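Local coordinates for uncharacterized protein (PDB 3OMT) that is probably the DNA-binding antitoxin component of a toxin-antitoxin system, with a helix-turn-helix fold of the Xre family, at residues 9-14 with 42-47; 5-10 with 67-72. All coordinates share one frame; numbering follows the deposited sequence.

In the fold
Both interactions start from the N-terminal arm that leads into helix 13-20, and they share Ile9 and Phe10. Interaction 1 joins the end of this arm and the first turn of the helix to the loop between helices 35-42 and 50-60; interaction 2 joins the arm to the C-terminal tail that follows helix 50-60. Their centres lie about 9 Å apart on the same side of the chain's centre. The arm runs between the 42-47 loop and the tail, and where the contacts meet, Leu67 O lies 2.8 Å from Arg12 N, a probable hydrogen bond. Both contacts touch the second subunit, so the arm, the 42-47 loop and the tail all lie at the subunit interface.

Interaction 1 (9-14 with 42-47); sequences IFNRLK and CTNDVQ
The Schellman motif that ends helix 35-42 places Asn44, its C-prime residue with positive phi, against the backbone of Phe10 and Asn11 in the N-terminal arm. Its side-chain amide grips that backbone with both ends. Asn44 OD1 accepts from Asn11 N on a lone pair in the carbonyl plane (3.0 Å) and from Phe10 N, which stands above that plane (2.9 Å). Gln47 NE2 is a third donor to the same oxygen. Asn44 ND2 returns an almost straight bond to Asn11 O at 3.0 Å, with the acceptor in its amide plane.

Asn11 reaches back toward the loop. Its CG sits between the backbone N and carbonyl carbon (chi1 80°), and from there Asn11 ND2 donates to Gln47 OE1 at 2.9 Å, while Trp41 O takes a second bond from ND2. The Asn11 and Asn44 amides slide past each other in opposite directions, their planes only 21° apart. Gln47 crosses Phe10 at about a right angle, with Gln47 NE2 3.6 Å from Phe10 CD2 and the ring and amide planes 50° apart. Nearer the helix, Leu13 CD2 packs on Cys42 SG at 3.8 Å. A water joins Asn11 OD1, Lys14 N and Cys42 O. Asn11 OD1 also accepts from Leu13 N, the mark of an Asx turn leading into helix 13-20 of this helix-turn-helix domain.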
loop_
_atom_site.group_PDB
_atom_site.type_symbol
_atom_site.label_atom_id
_atom_site.label_comp_id
_atom_site.label_asym_id
_atom_site.label_seq_id
_atom_site.Cartn_x
_atom_site.Cartn_y
_atom_site.Cartn_z
ATOM N N ILE A 9 5.479 -6.604 9.916
ATOM C CA ILE A 9 6.022 -5.381 9.379
ATOM C C ILE A 9 5.597 -5.195 7.928
ATOM O O ILE A 9 5.936 -6.000 7.082
ATOM C CB ILE A 9 7.573 -5.352 9.487
ATOM C CG1 ILE A 9 8.026 -5.498 10.957
ATOM C CG2 ILE A 9 8.097 -4.025 8.852
ATOM C CD1 ILE A 9 7.430 -4.411 11.908
ATOM N N PHE A 10 4.874 -4.110 7.657
ATOM C CA PHE A 10 4.312 -3.810 6.349
ATOM C C PHE A 10 4.802 -2.468 5.829
ATOM O O PHE A 10 5.058 -2.319 4.612
ATOM C CB PHE A 10 2.777 -3.792 6.404
ATOM C CG PHE A 10 2.165 -5.100 6.799
ATOM C CD1 PHE A 10 1.691 -5.976 5.842
ATOM C CD2 PHE A 10 2.038 -5.423 8.135
ATOM C CE1 PHE A 10 1.124 -7.184 6.217
ATOM C CE2 PHE A 10 1.407 -6.596 8.539
ATOM C CZ PHE A 10 0.989 -7.499 7.572
ATOM N N ASN A 11 4.940 -1.480 6.710
ATOM C CA ASN A 11 5.382 -0.168 6.289
ATOM C C ASN A 11 6.737 0.148 6.888
ATOM O O ASN A 11 7.147 -0.429 7.910
ATOM C CB ASN A 11 4.294 0.919 6.554
ATOM C CG ASN A 11 4.256 1.396 7.996
ATOM O OD1 ASN A 11 5.211 2.036 8.462
ATOM N ND2 ASN A 11 3.161 1.083 8.722
ATOM N N ARG A 12 7.410 1.091 6.260
ATOM C CA ARG A 12 8.630 1.662 6.801
ATOM C C ARG A 12 8.539 3.198 6.980
ATOM O O ARG A 12 9.537 3.943 6.802
ATOM C CB ARG A 12 9.829 1.228 5.999
ATOM C CG ARG A 12 9.766 1.513 4.561
ATOM C CD ARG A 12 11.000 0.990 3.766
ATOM N NE ARG A 12 12.274 1.557 4.206
ATOM C CZ ARG A 12 12.795 2.708 3.772
ATOM N NH1 ARG A 12 12.152 3.410 2.874
ATOM N NH2 ARG A 12 13.997 3.132 4.205
ATOM N N LEU A 13 7.373 3.646 7.438
ATOM C CA LEU A 13 7.149 5.060 7.695
ATOM C C LEU A 13 8.124 5.644 8.702
ATOM O O LEU A 13 8.671 6.724 8.472
ATOM C CB LEU A 13 5.731 5.306 8.141
ATOM C CG LEU A 13 5.381 6.762 8.472
ATOM C CD1 LEU A 13 5.639 7.710 7.283
ATOM C CD2 LEU A 13 3.894 6.804 8.927
ATOM N N LYS A 14 8.384 4.921 9.782
ATOM C CA LYS A 14 9.292 5.405 10.822
ATOM C C LYS A 14 10.648 5.726 10.181
ATOM O O LYS A 14 11.236 6.761 10.447
ATOM C CB LYS A 14 9.449 4.386 11.948
ATOM C CG LYS A 14 10.370 4.840 13.064
ATOM C CD LYS A 14 10.465 3.772 14.177
ATOM C CE LYS A 14 11.425 4.188 15.300
ATOM N NZ LYS A 14 11.029 3.567 16.594
ATOM N N CYS A 42 3.377 4.109 12.656
ATOM C CA CYS A 42 4.822 4.023 12.774
ATOM C C CYS A 42 5.285 2.747 13.479
ATOM O O CYS A 42 6.337 2.180 13.140
ATOM C CB CYS A 42 5.367 5.269 13.495
ATOM S SG CYS A 42 5.290 6.725 12.429
ATOM N N THR A 43 4.478 2.248 14.404
ATOM C CA THR A 43 4.798 0.989 15.067
ATOM C C THR A 43 4.262 -0.264 14.348
ATOM O O THR A 43 4.384 -1.398 14.866
ATOM C CB THR A 43 4.341 0.986 16.526
ATOM O OG1 THR A 43 2.949 1.260 16.581
ATOM C CG2 THR A 43 5.070 2.044 17.330
ATOM N N ASN A 44 3.684 -0.088 13.163
ATOM C CA ASN A 44 3.114 -1.170 12.389
ATOM C C ASN A 44 2.000 -1.892 13.128
ATOM O O ASN A 44 1.721 -3.065 12.869
ATOM C CB ASN A 44 4.206 -2.156 11.893
ATOM C CG ASN A 44 4.788 -1.738 10.555
ATOM O OD1 ASN A 44 4.169 -1.981 9.519
ATOM N ND2 ASN A 44 5.967 -1.058 10.579
ATOM N N ASP A 45 1.333 -1.152 14.014
ATOM C CA ASP A 45 0.129 -1.682 14.669
ATOM C C ASP A 45 -1.127 -1.540 13.857
ATOM O O ASP A 45 -1.987 -2.424 13.900
ATOM C CB ASP A 45 0.006 -1.054 16.021
ATOM C CG ASP A 45 1.041 -1.606 16.999
ATOM O OD1 ASP A 45 1.027 -2.832 17.258
ATOM O OD2 ASP A 45 1.842 -0.842 17.547
ATOM N N VAL A 46 -1.260 -0.429 13.130
ATOM C CA VAL A 46 -2.392 -0.193 12.261
ATOM C C VAL A 46 -1.780 0.338 10.966
ATOM O O VAL A 46 -0.869 1.187 10.995
ATOM C CB VAL A 46 -3.347 0.875 12.828
ATOM C CG1 VAL A 46 -4.488 1.204 11.796
ATOM C CG2 VAL A 46 -3.942 0.403 14.130
ATOM N N GLN A 47 -2.250 -0.155 9.836
ATOM C CA GLN A 47 -1.737 0.298 8.563
ATOM C C GLN A 47 -2.613 1.400 7.990
ATOM O O GLN A 47 -3.851 1.331 8.048
ATOM C CB GLN A 47 -1.627 -0.841 7.525
ATOM C CG GLN A 47 -0.809 -2.015 8.013
ATOM C CD GLN A 47 0.611 -1.570 8.344
ATOM O OE1 GLN A 47 1.149 -0.694 7.676
ATOM N NE2 GLN A 47 1.210 -2.165 9.371
HETATM O O HOH W 1 7.127 2.297 10.465
#

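Interaction 2 (5-10 with 67-72)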
loop_
_atom_site.group_PDB
_atom_site.type_symbol
_atom_site.label_atom_id
_atom_site.label_comp_id
_atom_site.label_asym_id
_atom_site.label_seq_id
_atom_site.Cartn_x
_atom_site.Cartn_y
_atom_site.Cartn_z
ATOM N N THR A 5 -0.040 -15.858 7.082
ATOM C CA THR A 5 1.251 -15.119 7.266
ATOM C C THR A 5 1.604 -14.702 8.702
ATOM O O THR A 5 0.763 -14.287 9.503
ATOM C CB THR A 5 1.326 -13.799 6.399
ATOM O OG1 THR A 5 2.686 -13.301 6.366
ATOM C CG2 THR A 5 0.460 -12.734 6.999
ATOM N N GLU A 6 2.901 -14.673 8.954
ATOM C CA GLU A 6 3.420 -14.325 10.265
ATOM C C GLU A 6 3.879 -12.872 10.200
ATOM O O GLU A 6 4.346 -12.352 11.187
ATOM C CB GLU A 6 4.612 -15.204 10.623
ATOM C CG GLU A 6 4.256 -16.629 10.945
ATOM C CD GLU A 6 5.515 -17.421 11.214
ATOM O OE1 GLU A 6 5.793 -17.583 12.399
ATOM O OE2 GLU A 6 6.246 -17.787 10.255
ATOM N N ARG A 7 3.774 -12.255 9.026
ATOM C CA ARG A 7 4.282 -10.875 8.855
ATOM C C ARG A 7 3.650 -9.893 9.835
ATOM O O ARG A 7 2.417 -9.855 9.995
ATOM C CB ARG A 7 4.023 -10.367 7.430
ATOM C CG ARG A 7 4.499 -8.961 7.153
ATOM C CD ARG A 7 4.265 -8.548 5.719
ATOM N NE ARG A 7 5.110 -9.296 4.784
ATOM C CZ ARG A 7 6.332 -8.921 4.428
ATOM N NH1 ARG A 7 6.856 -7.827 4.956
ATOM N NH2 ARG A 7 7.032 -9.636 3.551
ATOM N N LYS A 8 4.514 -9.101 10.464
ATOM C CA LYS A 8 4.102 -8.010 11.336
ATOM C C LYS A 8 4.485 -6.640 10.793
ATOM O O LYS A 8 3.878 -5.625 11.183
ATOM C CB LYS A 8 4.725 -8.174 12.697
ATOM C CG LYS A 8 4.224 -9.413 13.409
ATOM C CD LYS A 8 4.875 -9.511 14.761
ATOM C CE LYS A 8 4.546 -10.825 15.401
ATOM N NZ LYS A 8 3.081 -11.011 15.665
ATOM N N ILE A 9 5.479 -6.604 9.916
ATOM C CA ILE A 9 6.022 -5.381 9.379
ATOM C C ILE A 9 5.597 -5.195 7.928
ATOM O O ILE A 9 5.936 -6.000 7.082
ATOM C CB ILE A 9 7.573 -5.352 9.487
ATOM C CG1 ILE A 9 8.026 -5.498 10.957
ATOM C CG2 ILE A 9 8.097 -4.025 8.852
ATOM C CD1 ILE A 9 7.430 -4.411 11.908
ATOM N N PHE A 10 4.874 -4.110 7.657
ATOM C CA PHE A 10 4.312 -3.810 6.349
ATOM C C PHE A 10 4.802 -2.468 5.829
ATOM O O PHE A 10 5.058 -2.319 4.612
ATOM C CB PHE A 10 2.777 -3.792 6.404
ATOM C CG PHE A 10 2.165 -5.100 6.799
ATOM C CD1 PHE A 10 1.691 -5.976 5.842
ATOM C CD2 PHE A 10 2.038 -5.423 8.135
ATOM C CE1 PHE A 10 1.124 -7.184 6.217
ATOM C CE2 PHE A 10 1.407 -6.596 8.539
ATOM C CZ PHE A 10 0.989 -7.499 7.572
ATOM N N LEU A 67 7.452 3.923 1.177
ATOM C CA LEU A 67 6.805 3.831 2.483
ATOM C C LEU A 67 6.487 2.397 2.848
ATOM O O LEU A 67 6.140 2.138 3.975
ATOM C CB LEU A 67 5.531 4.637 2.490
ATOM C CG LEU A 67 5.664 6.162 2.320
ATOM C CD1 LEU A 67 4.301 6.877 2.187
ATOM C CD2 LEU A 67 6.576 6.751 3.416
ATOM N N ILE A 68 6.560 1.482 1.879
ATOM C CA ILE A 68 6.189 0.062 2.037
ATOM C C ILE A 68 7.483 -0.754 2.041
ATOM O O ILE A 68 8.389 -0.457 1.257
ATOM C CB ILE A 68 5.266 -0.366 0.840
ATOM C CG1 ILE A 68 4.066 0.581 0.773
ATOM C CG2 ILE A 68 4.856 -1.855 0.953
ATOM C CD1 ILE A 68 3.386 0.673 2.091
ATOM N N VAL A 69 7.578 -1.785 2.870
ATOM C CA VAL A 69 8.778 -2.629 2.819
ATOM C C VAL A 69 8.735 -3.466 1.524
ATOM O O VAL A 69 7.668 -3.896 1.061
ATOM C CB VAL A 69 8.948 -3.530 4.054
ATOM C CG1 VAL A 69 9.126 -2.660 5.322
ATOM C CG2 VAL A 69 7.745 -4.524 4.273
ATOM N N SER A 70 9.907 -3.627 0.917
ATOM C CA SER A 70 10.056 -4.495 -0.240
ATOM C C SER A 70 9.835 -5.974 0.072
ATOM O O SER A 70 10.203 -6.473 1.146
ATOM C CB SER A 70 11.461 -4.279 -0.817
ATOM O OG SER A 70 11.625 -5.135 -1.907
ATOM N N THR A 71 9.260 -6.705 -0.881
ATOM C CA THR A 71 9.170 -8.141 -0.765
ATOM C C THR A 71 9.940 -8.859 -1.890
ATOM O O THR A 71 9.806 -10.066 -2.034
ATOM C CB THR A 71 7.725 -8.603 -0.742
ATOM O OG1 THR A 71 7.087 -8.300 -1.994
ATOM C CG2 THR A 71 6.987 -8.002 0.400
ATOM N N LYS A 72 10.670 -8.121 -2.693
ATOM C CA LYS A 72 11.539 -8.692 -3.721
ATOM C C LYS A 72 12.366 -9.798 -3.185
ATOM O O LYS A 72 13.100 -9.588 -2.224
ATOM C CB LYS A 72 12.494 -7.645 -4.203
ATOM C CG LYS A 72 11.893 -6.532 -4.935
ATOM C CD LYS A 72 12.706 -6.086 -6.144
ATOM C CE LYS A 72 12.976 -7.223 -7.112
ATOM N NZ LYS A 72 11.765 -7.958 -7.577
HETATM O O HOH W 2 9.343 -7.582 3.525
#
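Val69 meets the N-terminal arm with its backbone and both methyl groups. Val69 N donates to Phe10 O at 3.1 Å in a nearly straight bond. Val69 CG1 touches Ile9 CG2 at 3.9 Å, the two side chains crossing at about a right angle. Val69 CG2, set between the backbone N and the carbonyl carbon, comes to 3.5 Å from Arg7 NH1. Arg7 and Val69 slide past each other in opposite directions. Farther along the tail, the methyl CG2 of Thr71 approaches Arg7 NH2 to 3.5 Å, obliquely to the guanidinium.

Within its own segment the guanidinium is held by Ile9 O. Arg7 is extended through chi2 and then bends at chi3 (-68°), and Arg7 NH1 donates to Ile9 O at 3.0 Å, nearly in line with the carbonyl bond and in the guanidinium plane. A water, also in the guanidinium plane, accepts from NH1 and donates to Ser70 O, so that a solvent bridge spans the two segments beside the methyl contacts. Arg7 CD lies over one face of the Phe10 ring, 3.4 Å above its plane and offset toward the rim. At the start of the arm, Thr5 OG1 accepts from Arg7 N in an ST turn.

Beyond this shell, the Phe10 ring makes an edge-to-face contact with Phe54 of the second subunit. Thr71 OG1 is hydrogen-bonded to Val64 N of that subunit. This surface contact thus joins the arm before helix 13-20 to the tail after helix 50-60, with Leu67 packed on Leu13 and Val16 of the first helix and on Leu53, Ile56 and Ala57 of the last.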